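Local coordinates for uncharacterized protein YhfS (Escherichia coli, PDB 4J8L) that is of unknown function but carries pyridoxal 5'-phosphate covalently attached to a lysine and may act as a cysteine synthase, at residues Tyr305-Gly308 and Lys312-Ile315; Ile338-Asn343 and Glu348-Ile353. All coordinates share one frame; numbering follows the deposited sequence.

Overall arrangement
Both contacts belong to the C-terminal part of the chain, and they follow one another in sequence. Contact 1 folds a surface loop back on itself before strand 318-320. Contact 2 is buried and apolar and packs helix 347-360 on strand 337-341, which pairs with strand 318-320 in the same antiparallel sheet. Their centres are about 14 Å apart. They touch where Asn343 passes the loop: Glu314 O is 3.3 Å from Asn343 CB, and Ile315 O is 3.4 Å from the same Asn343 CB. Contact 1 borders the cofactor site through Phe195, the residue just before Lys196, which carries the pyridoxal phosphate: Val307 and Tyr313 both touch Phe195.

Contact 1: residues Tyr305-Gly308 and Lys312-Ile315; sequences YPVG and KYEI
Glu314 reaches toward Val307 and Gly308 and takes both of their backbone N-H groups with its carboxylate. Its side chain and that of Val307 meet at a slant, with the carboxylate next to the backbone of Val307. Val307 N donates to Glu314 OE1 at 2.8 Å, and the bond is nearly straight at 168°. This donor stands well above the carboxylate plane. Gly308 N donates to Glu314 OE2, also at 2.8 Å. It comes in on the syn side, tilted 34° out of the plane. Two successive amides thus share one carboxylate, an oxygen each, and this pairing limits how the group can turn. The chain of Glu314 is extended beyond CG, which brings the acid up to the two amides.

Both segments belong to the surface loop between helix 290-299 and strand 318-320, and Glu314 ties its later part to Val307 and Gly308. Glu314 is the centre of an inverse gamma turn. Ser311 OG also hydrogen-bonds to Glu314 OE2, so that oxygen has two polar partners while the residue as a whole is buried.

The apolar part of Val307 lies along Glu314: Val307 CB is 3.4 Å from Glu314 OE2, and Val307 CG2 is 3.9 Å from Glu314 CG. Val307 CG1 is turned anti to its own backbone N (chi1 -176°) and comes within 4.4 Å of Tyr313 CD2, approaching the ring obliquely. Lys312 CG covers the centre of one face of that ring. The Tyr313 hydroxyl hydrogen-bonds to Glu201.

Contact 2: residues Ile338-Asn343 and Glu348-Ile353; sequences IRINPN and ETVLRI
Val350 has CG1 anti to its backbone N (chi1 172°). Ile340 has CG1 beside its backbone N (chi1 -61°), which puts CG2 anti to that N. The two side chains meet tip to tip, with Ile340 CG2 3.9 Å from Val350 CG1. The CD1 end of Ile340 reaches the same methyl, so Val350 CG1 touches two branches of the isoleucine: Ile340 CD1 is 4.0 Å from it. Val350 CG2 lies 4.5 Å from Pro342 CB, a looser contact just past the end of the strand.

No hydrogen bond joins the segments, and all three touching residues are buried. Phe319 of strand 318-320 packs on both Ile340 and Val350, while Leu256 of helix 229-261 adds to the apolar surroundings of Val350. The chain leaves the strand through an Asx turn, in which Asn343 N donates to Asn341 OD1 at 3.1 Å.

The contact lays the C-terminal helix 347-360 against strand 337-341, an inner strand of the four-stranded antiparallel sheet. Such helix-on-sheet packing is consistent with the small alpha/beta C-terminal domain of fold-type I pyridoxal-phosphate enzymes.

Contact 1: residues Tyr305-Gly308 and Lys312-Ile315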
# COMPACT_ATOMS: atom_id res chain seq x y z
N TYR A 305 -3.94 16.05 -8.16
CA TYR A 305 -4.54 14.72 -8.13
C TYR A 305 -3.40 13.72 -8.14
O TYR A 305 -2.28 14.07 -8.51
CB TYR A 305 -5.46 14.48 -9.34
CG TYR A 305 -4.92 15.01 -10.64
CD1 TYR A 305 -3.97 14.29 -11.37
CD2 TYR A 305 -5.34 16.23 -11.14
CE1 TYR A 305 -3.46 14.79 -12.57
CE2 TYR A 305 -4.84 16.74 -12.33
CZ TYR A 305 -3.90 16.02 -13.04
OH TYR A 305 -3.41 16.53 -14.22
N PRO A 306 -3.67 12.49 -7.71
CA PRO A 306 -2.58 11.50 -7.64
C PRO A 306 -2.36 10.75 -8.95
O PRO A 306 -3.17 10.82 -9.88
CB PRO A 306 -3.09 10.53 -6.58
CG PRO A 306 -4.59 10.56 -6.75
CD PRO A 306 -4.90 12.01 -7.05
N VAL A 307 -1.24 10.03 -8.99
CA VAL A 307 -0.94 9.15 -10.11
C VAL A 307 -0.90 7.71 -9.60
O VAL A 307 -1.71 6.88 -10.01
CB VAL A 307 0.42 9.53 -10.76
CG1 VAL A 307 0.68 8.67 -12.00
CG2 VAL A 307 0.41 11.03 -11.12
N GLY A 308 0.05 7.44 -8.71
CA GLY A 308 0.22 6.10 -8.15
C GLY A 308 -0.81 5.70 -7.11
O GLY A 308 -1.50 4.69 -7.29
N LYS A 312 7.08 7.26 -8.66
CA LYS A 312 8.31 7.99 -8.98
C LYS A 312 8.06 9.38 -9.56
O LYS A 312 8.96 10.23 -9.55
CB LYS A 312 9.14 7.18 -9.98
CG LYS A 312 8.45 6.98 -11.31
CD LYS A 312 9.20 5.95 -12.16
CE LYS A 312 8.38 5.51 -13.37
NZ LYS A 312 9.08 4.49 -14.22
N TYR A 313 6.85 9.63 -10.08
CA TYR A 313 6.54 10.91 -10.69
C TYR A 313 6.12 11.95 -9.66
O TYR A 313 6.15 13.15 -9.94
CB TYR A 313 5.40 10.77 -11.69
CG TYR A 313 5.67 9.79 -12.80
CD1 TYR A 313 6.62 10.06 -13.77
CD2 TYR A 313 4.98 8.58 -12.87
CE1 TYR A 313 6.87 9.17 -14.78
CE2 TYR A 313 5.23 7.69 -13.88
CZ TYR A 313 6.18 7.99 -14.84
OH TYR A 313 6.44 7.11 -15.85
N GLU A 314 5.70 11.50 -8.49
CA GLU A 314 5.00 12.39 -7.57
C GLU A 314 5.94 12.99 -6.54
O GLU A 314 6.07 12.51 -5.41
CB GLU A 314 3.82 11.65 -6.94
CG GLU A 314 2.69 11.43 -7.96
CD GLU A 314 1.78 10.28 -7.60
OE1 GLU A 314 0.70 10.55 -7.02
OE2 GLU A 314 2.12 9.10 -7.88
N ILE A 315 6.63 14.04 -6.98
CA ILE A 315 7.67 14.69 -6.18
C ILE A 315 7.14 15.85 -5.30
O ILE A 315 7.36 15.84 -4.09
CB ILE A 315 8.87 15.07 -7.08
CG1 ILE A 315 9.62 13.77 -7.45
CG2 ILE A 315 9.76 16.08 -6.39
CD1 ILE A 315 10.59 13.90 -8.61

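Contact 2: residues Ile338-Asn343 and Glu348-Ile353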
# COMPACT_ATOMS: atom_id res chain seq x y z
N ILE A 338 -8.87 19.03 3.91
CA ILE A 338 -8.15 18.50 2.77
C ILE A 338 -7.15 17.44 3.24
O ILE A 338 -6.84 17.36 4.43
CB ILE A 338 -7.37 19.61 2.04
CG1 ILE A 338 -6.31 20.23 2.95
CG2 ILE A 338 -8.36 20.68 1.54
CD1 ILE A 338 -5.32 21.13 2.22
N ARG A 339 -6.67 16.62 2.30
CA ARG A 339 -5.56 15.71 2.56
C ARG A 339 -4.27 16.29 1.99
O ARG A 339 -4.27 16.86 0.90
CB ARG A 339 -5.80 14.34 1.92
CG ARG A 339 -6.76 13.45 2.70
CD ARG A 339 -6.91 12.08 2.03
NE ARG A 339 -7.63 12.18 0.76
CZ ARG A 339 -7.93 11.14 -0.02
NH1 ARG A 339 -7.58 9.91 0.34
NH2 ARG A 339 -8.58 11.33 -1.16
N ILE A 340 -3.17 16.13 2.73
CA ILE A 340 -1.86 16.51 2.22
C ILE A 340 -0.88 15.35 2.35
O ILE A 340 -0.66 14.85 3.45
CB ILE A 340 -1.26 17.71 2.97
CG1 ILE A 340 -2.15 18.94 2.81
CG2 ILE A 340 0.13 18.06 2.40
CD1 ILE A 340 -1.63 20.14 3.57
N ASN A 341 -0.32 14.92 1.22
CA ASN A 341 0.76 13.94 1.22
C ASN A 341 2.01 14.68 0.79
O ASN A 341 2.14 15.07 -0.38
CB ASN A 341 0.44 12.80 0.25
CG ASN A 341 1.44 11.66 0.33
OD1 ASN A 341 2.61 11.86 0.65
ND2 ASN A 341 0.98 10.44 0.04
N PRO A 342 2.93 14.91 1.73
CA PRO A 342 4.12 15.73 1.41
C PRO A 342 4.99 15.16 0.29
O PRO A 342 5.78 15.92 -0.27
CB PRO A 342 4.90 15.71 2.73
CG PRO A 342 3.86 15.49 3.79
CD PRO A 342 2.90 14.52 3.15
N ASN A 343 4.87 13.87 -0.02
CA ASN A 343 5.75 13.28 -1.01
C ASN A 343 7.21 13.61 -0.69
O ASN A 343 7.64 13.37 0.43
CB ASN A 343 5.34 13.67 -2.44
CG ASN A 343 4.03 13.00 -2.87
OD1 ASN A 343 3.79 11.84 -2.53
ND2 ASN A 343 3.20 13.73 -3.60
N GLU A 348 8.49 22.97 5.52
CA GLU A 348 8.45 24.42 5.33
C GLU A 348 7.81 24.78 3.99
O GLU A 348 7.11 25.79 3.88
CB GLU A 348 9.84 25.04 5.49
CG GLU A 348 10.48 24.81 6.85
CD GLU A 348 9.74 25.49 8.00
OE1 GLU A 348 8.83 26.32 7.75
OE2 GLU A 348 10.06 25.19 9.17
N THR A 349 8.04 23.94 2.98
CA THR A 349 7.40 24.12 1.68
C THR A 349 5.89 23.93 1.78
O THR A 349 5.12 24.72 1.23
CB THR A 349 7.98 23.15 0.63
OG1 THR A 349 9.32 23.54 0.32
CG2 THR A 349 7.16 23.13 -0.65
N VAL A 350 5.46 22.89 2.47
CA VAL A 350 4.03 22.64 2.61
C VAL A 350 3.36 23.79 3.36
O VAL A 350 2.29 24.28 2.96
CB VAL A 350 3.74 21.30 3.32
CG1 VAL A 350 2.25 21.16 3.62
CG2 VAL A 350 4.22 20.14 2.45
N LEU A 351 4.02 24.24 4.43
CA LEU A 351 3.49 25.35 5.23
C LEU A 351 3.41 26.63 4.40
O LEU A 351 2.42 27.37 4.49
CB LEU A 351 4.37 25.56 6.47
CG LEU A 351 3.90 26.42 7.63
CD1 LEU A 351 2.68 25.79 8.27
CD2 LEU A 351 5.02 26.57 8.63
N ARG A 352 4.44 26.88 3.59
CA ARG A 352 4.45 28.07 2.75
C ARG A 352 3.33 28.03 1.72
O ARG A 352 2.62 29.01 1.52
CB ARG A 352 5.80 28.23 2.05
CG ARG A 352 5.86 29.45 1.12
CD ARG A 352 7.20 29.56 0.39
NE ARG A 352 7.49 28.40 -0.45
CZ ARG A 352 6.88 28.14 -1.60
NH1 ARG A 352 5.93 28.96 -2.06
NH2 ARG A 352 7.19 27.05 -2.29
N ILE A 353 3.18 26.90 1.04
CA ILE A 353 2.12 26.78 0.05
C ILE A 353 0.76 26.95 0.72
O ILE A 353 -0.13 27.64 0.19
CB ILE A 353 2.19 25.42 -0.70
CG1 ILE A 353 3.45 25.37 -1.56
CG2 ILE A 353 0.95 25.23 -1.56
CD1 ILE A 353 3.69 23.99 -2.17